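Local coordinates for tRNA threonylcarbamoyladenosine biosynthesis protein TsaB (Pseudomonas aeruginosa, PDB 5BR9), which probably takes part, as a TsaB subunit related to the TsaD/Kae1 proteins, in making the threonylcarbamoyladenosine (t6A) modification of tRNA, at residues A171-G176 / A190-P194; S102-A108 / Y132-Y136. Numbering follows the deposited sequence.

Contact 1: residues A171-G176 / A190-P194; sequences AGTGWG and ASLLP
Two neighbouring parallel strands, 168-171 and 187-189, run out here, and the loops leaving their C-terminal ends pack side by side. They belong to the second of two sheets with the same 3-2-1-4-5 order, consistent with the ASKHA (actin-like ATPase) fold. Ala-171 is still extended; Gly-172 takes phi/psi of 114/163, where a CB would be jammed against the preceding carbonyl oxygen, and the chain then winds into a 3-10 turn from Thr-173, with Trp-175 N bonded to Gly-172 O at 3.0 Å and Gly-176 N to Thr-173 O at 3.1 Å. Thr-173 and Ala-190 set the register, their CA atoms 4.6 Å apart.

Along 190-194, Ala-190 (-80/-2) makes a reciprocal pair of CA-H...O contacts: Ala-190 CA lies 3.3 Å from Gly-172 O, and Ala-190 O 3.1 Å from Thr-173 CA. Ala-190 CB meets Trp-175 CB at 3.9 Å, while the indole (chi1 m) leads away to give NE1 to Ala-121 O. Ser-191 points away. Leu-192 is extended (-67/134); its tp rotamer puts CD2 4.2 Å from Ala-171 CB. Leu-193, rotamer mt, brings CD2 to 4.0 Å from Thr-173 CG2; Thr-173 is p, with OG1 hydrogen-bonded to Asp-125 N. Pro-194 carries the chain on toward helix 196-208.

Direct hydrogen bonds between the segments are absent. Thr-173 N and Leu-192 O, 4.2 Å apart, are too distant to pair, so one water satisfies both, accepting from Thr-173 N at 3.0 Å and donating to Leu-192 O at 2.8 Å.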
ATOM      1  N   ALA A 171      -2.634 -25.731  11.426  1.00 21.20           N
ATOM      2  CA  ALA A 171      -2.959 -24.363  11.787  1.00 21.42           C
ATOM      3  C   ALA A 171      -3.393 -23.557  10.579  1.00 26.20           C
ATOM      4  O   ALA A 171      -2.753 -23.605   9.533  1.00 27.90           O
ATOM      5  CB  ALA A 171      -1.774 -23.694  12.441  1.00 22.41           C
ATOM      6  N   GLY A 172      -4.477 -22.805  10.743  1.00 21.16           N
ATOM      7  CA  GLY A 172      -4.897 -21.831   9.749  1.00 19.33           C
ATOM      8  C   GLY A 172      -6.211 -22.120   9.049  1.00 24.04           C
ATOM      9  O   GLY A 172      -6.701 -23.265   9.045  1.00 20.48           O
ATOM     10  N   THR A 173      -6.760 -21.077   8.427  1.00 20.08           N
ATOM     11  CA  THR A 173      -8.084 -21.149   7.806  1.00 23.05           C
ATOM     12  C   THR A 173      -8.144 -22.120   6.631  1.00 26.58           C
ATOM     13  O   THR A 173      -9.232 -22.519   6.205  1.00 26.52           O
ATOM     14  CB  THR A 173      -8.530 -19.774   7.288  1.00 26.18           C
ATOM     15  OG1 THR A 173      -7.597 -19.323   6.296  1.00 24.69           O
ATOM     16  CG2 THR A 173      -8.600 -18.740   8.438  1.00 25.50           C
ATOM     17  N   GLY A 174      -6.979 -22.483   6.097  1.00 27.36           N
ATOM     18  CA  GLY A 174      -6.897 -23.475   5.034  1.00 24.98           C
ATOM     19  C   GLY A 174      -7.412 -24.839   5.474  1.00 26.04           C
ATOM     20  O   GLY A 174      -7.792 -25.673   4.654  1.00 25.78           O
ATOM     21  N   TRP A 175      -7.426 -25.067   6.781  1.00 23.87           N
ATOM     22  CA  TRP A 175      -7.857 -26.340   7.319  1.00 26.87           C
ATOM     23  C   TRP A 175      -9.366 -26.506   7.267  1.00 27.59           C
ATOM     24  O   TRP A 175      -9.873 -27.584   7.584  1.00 22.73           O
ATOM     25  CB  TRP A 175      -7.308 -26.518   8.740  1.00 21.64           C
ATOM     26  CG  TRP A 175      -5.838 -26.848   8.647  1.00 26.69           C
ATOM     27  CD1 TRP A 175      -4.785 -25.979   8.761  1.00 32.36           C
ATOM     28  CD2 TRP A 175      -5.269 -28.126   8.335  1.00 27.56           C
ATOM     29  NE1 TRP A 175      -3.598 -26.642   8.560  1.00 26.34           N
ATOM     30  CE2 TRP A 175      -3.867 -27.962   8.292  1.00 30.98           C
ATOM     31  CE3 TRP A 175      -5.808 -29.395   8.085  1.00 25.67           C
ATOM     32  CZ2 TRP A 175      -2.998 -29.020   8.021  1.00 27.85           C
ATOM     33  CZ3 TRP A 175      -4.938 -30.454   7.828  1.00 26.01           C
ATOM     34  CH2 TRP A 175      -3.551 -30.254   7.791  1.00 25.56           C
ATOM     35  N   GLY A 176     -10.074 -25.472   6.795  1.00 23.43           N
ATOM     36  CA  GLY A 176     -11.478 -25.623   6.440  1.00 20.14           C
ATOM     37  C   GLY A 176     -11.648 -26.688   5.363  1.00 28.74           C
ATOM     38  O   GLY A 176     -12.698 -27.307   5.258  1.00 26.57           O
ATOM     39  N   ALA A 190      -8.612 -24.407  12.726  1.00 22.95           N
ATOM     40  CA  ALA A 190      -8.871 -23.785  11.441  1.00 29.90           C
ATOM     41  C   ALA A 190      -9.205 -22.281  11.573  1.00 28.48           C
ATOM     42  O   ALA A 190      -9.411 -21.591  10.580  1.00 33.32           O
ATOM     43  CB  ALA A 190      -9.999 -24.523  10.741  1.00 20.22           C
ATOM     44  N   SER A 191      -9.257 -21.763  12.789  1.00 26.60           N
ATOM     45  CA  SER A 191      -9.561 -20.341  12.941  1.00 33.59           C
ATOM     46  C   SER A 191      -8.343 -19.513  13.392  1.00 33.61           C
ATOM     47  O   SER A 191      -8.432 -18.294  13.553  1.00 37.07           O
ATOM     48  CB  SER A 191     -10.724 -20.146  13.906  1.00 34.61           C
ATOM     49  OG  SER A 191     -10.267 -20.270  15.234  1.00 46.45           O
ATOM     50  N   LEU A 192      -7.205 -20.168  13.582  1.00 32.12           N
ATOM     51  CA  LEU A 192      -5.989 -19.451  13.994  1.00 28.83           C
ATOM     52  C   LEU A 192      -5.456 -18.497  12.926  1.00 26.50           C
ATOM     53  O   LEU A 192      -5.327 -18.856  11.745  1.00 27.07           O
ATOM     54  CB  LEU A 192      -4.880 -20.438  14.372  1.00 31.06           C
ATOM     55  CG  LEU A 192      -3.774 -19.809  15.221  1.00 31.98           C
ATOM     56  CD1 LEU A 192      -4.278 -19.515  16.660  1.00 20.62           C
ATOM     57  CD2 LEU A 192      -2.528 -20.688  15.208  1.00 24.72           C
ATOM     58  N   LEU A 193      -5.119 -17.290  13.370  1.00 23.02           N
ATOM     59  CA  LEU A 193      -4.673 -16.205  12.513  1.00 24.53           C
ATOM     60  C   LEU A 193      -3.247 -15.771  12.910  1.00 25.72           C
ATOM     61  O   LEU A 193      -2.783 -16.114  13.987  1.00 23.38           O
ATOM     62  CB  LEU A 193      -5.655 -15.024  12.615  1.00 26.30           C
ATOM     63  CG  LEU A 193      -7.107 -15.278  12.180  1.00 25.64           C
ATOM     64  CD1 LEU A 193      -7.955 -14.012  12.309  1.00 20.83           C
ATOM     65  CD2 LEU A 193      -7.158 -15.809  10.732  1.00 23.01           C
ATOM     66  N   PRO A 194      -2.534 -15.065  12.011  1.00 27.08           N
ATOM     67  CA  PRO A 194      -1.221 -14.498  12.330  1.00 29.89           C
ATOM     68  C   PRO A 194      -1.290 -13.498  13.479  1.00 28.59           C
ATOM     69  O   PRO A 194      -2.297 -12.847  13.645  1.00 35.25           O
ATOM     70  CB  PRO A 194      -0.818 -13.796  11.031  1.00 29.69           C
ATOM     71  CG  PRO A 194      -1.543 -14.521   9.982  1.00 29.57           C
ATOM     72  CD  PRO A 194      -2.865 -14.887  10.584  1.00 26.71           C
TER
HETATM   73  O   HOH W   1      -5.013 -18.635   8.956  1.00 31.92           O

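Contact 2: residues S102-A108 / Y132-Y136; sequences SDLAILA and YWGCY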
ATOM      1  N   SER A 102       6.918 -14.634   6.208  1.00 20.13           N
ATOM      2  CA  SER A 102       5.769 -15.377   5.756  1.00 19.95           C
ATOM      3  C   SER A 102       4.697 -15.499   6.818  1.00 18.84           C
ATOM      4  O   SER A 102       4.979 -15.842   7.954  1.00 24.70           O
ATOM      5  CB  SER A 102       6.192 -16.785   5.303  1.00 19.49           C
ATOM      6  OG  SER A 102       5.045 -17.584   5.143  1.00 21.88           O
ATOM      7  N   ASP A 103       3.446 -15.291   6.421  1.00 25.63           N
ATOM      8  CA  ASP A 103       2.344 -15.498   7.333  1.00 24.44           C
ATOM      9  C   ASP A 103       2.095 -16.968   7.680  1.00 24.99           C
ATOM     10  O   ASP A 103       1.526 -17.260   8.731  1.00 25.43           O
ATOM     11  CB  ASP A 103       1.082 -14.859   6.771  1.00 20.48           C
ATOM     12  CG  ASP A 103       1.033 -13.359   7.072  1.00 26.99           C
ATOM     13  OD1 ASP A 103       1.295 -12.541   6.178  1.00 25.65           O
ATOM     14  OD2 ASP A 103       0.730 -13.002   8.225  1.00 28.12           O
ATOM     15  N   LEU A 104       2.528 -17.889   6.820  1.00 25.38           N
ATOM     16  CA  LEU A 104       2.474 -19.321   7.156  1.00 21.38           C
ATOM     17  C   LEU A 104       3.450 -19.615   8.312  1.00 21.14           C
ATOM     18  O   LEU A 104       3.100 -20.311   9.275  1.00 24.63           O
ATOM     19  CB  LEU A 104       2.803 -20.185   5.909  1.00 20.66           C
ATOM     20  CG  LEU A 104       1.755 -20.135   4.776  1.00 25.82           C
ATOM     21  CD1 LEU A 104       2.302 -20.630   3.452  1.00 20.00           C
ATOM     22  CD2 LEU A 104       0.479 -20.920   5.136  1.00 19.54           C
ATOM     23  N   ALA A 105       4.656 -19.049   8.239  1.00 25.97           N
ATOM     24  CA  ALA A 105       5.621 -19.165   9.344  1.00 22.99           C
ATOM     25  C   ALA A 105       5.058 -18.538  10.610  1.00 30.88           C
ATOM     26  O   ALA A 105       5.166 -19.122  11.694  1.00 26.02           O
ATOM     27  CB  ALA A 105       6.968 -18.515   8.981  1.00 17.39           C
ATOM     28  N   ILE A 106       4.425 -17.373  10.477  1.00 18.14           N
ATOM     29  CA  ILE A 106       3.908 -16.704  11.665  1.00 27.77           C
ATOM     30  C   ILE A 106       2.873 -17.588  12.370  1.00 24.02           C
ATOM     31  O   ILE A 106       2.883 -17.723  13.603  1.00 22.85           O
ATOM     32  CB  ILE A 106       3.328 -15.328  11.316  1.00 24.91           C
ATOM     33  CG1 ILE A 106       4.424 -14.433  10.745  1.00 20.50           C
ATOM     34  CG2 ILE A 106       2.723 -14.695  12.548  1.00 22.84           C
ATOM     35  CD1 ILE A 106       3.881 -13.184  10.073  1.00 22.73           C
ATOM     36  N   LEU A 107       1.977 -18.179  11.583  1.00 25.60           N
ATOM     37  CA  LEU A 107       1.006 -19.147  12.097  1.00 26.22           C
ATOM     38  C   LEU A 107       1.687 -20.301  12.829  1.00 21.00           C
ATOM     39  O   LEU A 107       1.203 -20.769  13.843  1.00 25.97           O
ATOM     40  CB  LEU A 107       0.194 -19.748  10.963  1.00 26.92           C
ATOM     41  CG  LEU A 107      -1.013 -19.029  10.410  1.00 32.45           C
ATOM     42  CD1 LEU A 107      -1.610 -19.940   9.323  1.00 25.35           C
ATOM     43  CD2 LEU A 107      -1.993 -18.749  11.535  1.00 26.70           C
ATOM     44  N   ALA A 108       2.760 -20.810  12.235  1.00 22.09           N
ATOM     45  CA  ALA A 108       3.487 -21.937  12.786  1.00 19.62           C
ATOM     46  C   ALA A 108       4.092 -21.533  14.124  1.00 23.00           C
ATOM     47  O   ALA A 108       3.956 -22.250  15.108  1.00 27.15           O
ATOM     48  CB  ALA A 108       4.560 -22.397  11.823  1.00 19.10           C
ATOM     49  N   TYR A 132      -2.979 -21.923   0.425  1.00 29.59           N
ATOM     50  CA  TYR A 132      -1.574 -21.732   0.655  1.00 21.79           C
ATOM     51  C   TYR A 132      -1.131 -22.723   1.718  1.00 24.17           C
ATOM     52  O   TYR A 132      -1.855 -22.954   2.687  1.00 26.37           O
ATOM     53  CB  TYR A 132      -1.302 -20.305   1.094  1.00 25.17           C
ATOM     54  CG  TYR A 132      -1.652 -19.249   0.069  1.00 34.28           C
ATOM     55  CD1 TYR A 132      -0.895 -19.095  -1.092  1.00 34.89           C
ATOM     56  CD2 TYR A 132      -2.753 -18.424   0.244  1.00 38.01           C
ATOM     57  CE1 TYR A 132      -1.207 -18.117  -2.032  1.00 34.47           C
ATOM     58  CE2 TYR A 132      -3.074 -17.449  -0.694  1.00 44.05           C
ATOM     59  CZ  TYR A 132      -2.304 -17.304  -1.834  1.00 42.83           C
ATOM     60  OH  TYR A 132      -2.628 -16.328  -2.762  1.00 49.73           O
ATOM     61  N   TRP A 133       0.052 -23.313   1.521  1.00 23.95           N
ATOM     62  CA  TRP A 133       0.506 -24.464   2.296  1.00 21.67           C
ATOM     63  C   TRP A 133       1.998 -24.403   2.609  1.00 23.75           C
ATOM     64  O   TRP A 133       2.798 -24.179   1.716  1.00 21.00           O
ATOM     65  CB  TRP A 133       0.182 -25.740   1.523  1.00 22.72           C
ATOM     66  CG  TRP A 133       0.660 -27.017   2.141  1.00 26.40           C
ATOM     67  CD1 TRP A 133       1.818 -27.700   1.842  1.00 21.06           C
ATOM     68  CD2 TRP A 133      -0.013 -27.789   3.132  1.00 26.28           C
ATOM     69  NE1 TRP A 133       1.890 -28.855   2.580  1.00 21.28           N
ATOM     70  CE2 TRP A 133       0.788 -28.930   3.389  1.00 20.97           C
ATOM     71  CE3 TRP A 133      -1.222 -27.635   3.828  1.00 27.47           C
ATOM     72  CZ2 TRP A 133       0.424 -29.904   4.318  1.00 24.08           C
ATOM     73  CZ3 TRP A 133      -1.582 -28.600   4.755  1.00 21.32           C
ATOM     74  CH2 TRP A 133      -0.763 -29.725   4.985  1.00 30.65           C
ATOM     75  N   GLY A 134       2.360 -24.610   3.877  1.00 27.96           N
ATOM     76  CA  GLY A 134       3.752 -24.617   4.306  1.00 20.10           C
ATOM     77  C   GLY A 134       3.914 -25.360   5.621  1.00 29.27           C
ATOM     78  O   GLY A 134       3.168 -25.133   6.579  1.00 26.34           O
ATOM     79  N   CYS A 135       4.866 -26.285   5.656  1.00 19.40           N
ATOM     80  CA  CYS A 135       5.102 -27.082   6.838  1.00 22.40           C
ATOM     81  C   CYS A 135       6.354 -26.600   7.546  1.00 28.27           C
ATOM     82  O   CYS A 135       7.368 -26.298   6.909  1.00 27.55           O
ATOM     83  CB  CYS A 135       5.212 -28.565   6.486  1.00 26.65           C
ATOM     84  SG  CYS A 135       3.685 -29.291   5.862  1.00 26.64           S
ATOM     85  N   TYR A 136       6.269 -26.544   8.872  1.00 25.54           N
ATOM     86  CA  TYR A 136       7.293 -25.917   9.686  1.00 27.18           C
ATOM     87  C   TYR A 136       7.676 -26.824  10.843  1.00 28.54           C
ATOM     88  O   TYR A 136       6.842 -27.579  11.341  1.00 25.23           O
ATOM     89  CB  TYR A 136       6.793 -24.548  10.203  1.00 27.29           C
ATOM     90  CG  TYR A 136       6.781 -23.490   9.122  1.00 23.60           C
ATOM     91  CD1 TYR A 136       7.809 -22.559   9.037  1.00 20.75           C
ATOM     92  CD2 TYR A 136       5.756 -23.438   8.162  1.00 22.79           C
ATOM     93  CE1 TYR A 136       7.832 -21.592   8.041  1.00 23.28           C
ATOM     94  CE2 TYR A 136       5.764 -22.455   7.141  1.00 23.06           C
ATOM     95  CZ  TYR A 136       6.813 -21.536   7.100  1.00 27.65           C
ATOM     96  OH  TYR A 136       6.884 -20.580   6.113  1.00 25.10           O
TER
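This is a buried helix-on-sheet packing: the first turns of helix 103-115 lie against strand 131-139 of the second sheet. The helix follows strand 98-101, at the edge of the first sheet, and leads into strand 119-125 of the second, so it connects the two, consistent with the two-domain ASKHA fold. The short axes approach to 8.5 Å and cross at -48°, with Leu-104 opposite Gly-134 and Ala-108 opposite Tyr-136 in the register (CA atoms 6.1 and 6.3 Å apart).

Tyr-136 is the centre of it. Ala-105 CA sits over one face of its ring, 3.8 Å from the centroid, a CH-pi contact. Ala-105 CB comes to 3.3 Å from Tyr-136 CE1, Leu-104 CB to 3.9 Å from Tyr-136 CE2, and Ala-108 CB to 3.5 Å from Tyr-136 CB. Leu-104 CD1 reaches the other end of the strand segment, 4.3 Å from Tyr-132 CB and 4.0 Å from Gly-134 N. A side chain at Gly-134 would be tight against that CD1 and crowded by Tyr-136 CE2.

Ser-102 is the N-cap, its OG accepting weak bonds from Leu-104 N (3.0 Å) and Ala-105 N (3.4 Å). Glu-149 of strand 142-152 hydrogen-bonds both Ser-102 OG and Tyr-136 OH.

Between helix and strand the chemistry is thus apolar and CH-pi, while the hydroxyls of the cap and the tyrosine share one carboxylate on a third element.

Both contacts border the second sheet, whose middle strand 119-125 lies between 131-139 and 168-171; contact 2 closes along the chain before contact 1 opens, and their centres are about 10 Å apart. They meet directly. Leu-107, out of reach of the strand segment 132-136, brings CD2 to 3.3 Å from Leu-192 O, and Pro-194 CG lies 3.2 Å from Asp-103 OD2. Farther along, Trp-175 CZ2 packs 3.6 Å from Trp-133 CZ3. Helix 103-115 therefore touches the 190-194 loop as well as the sheet, and Arg-110 on it hydrogen-bonds Leu-193 O. One helix thus joins the two contacts into a continuous packed region.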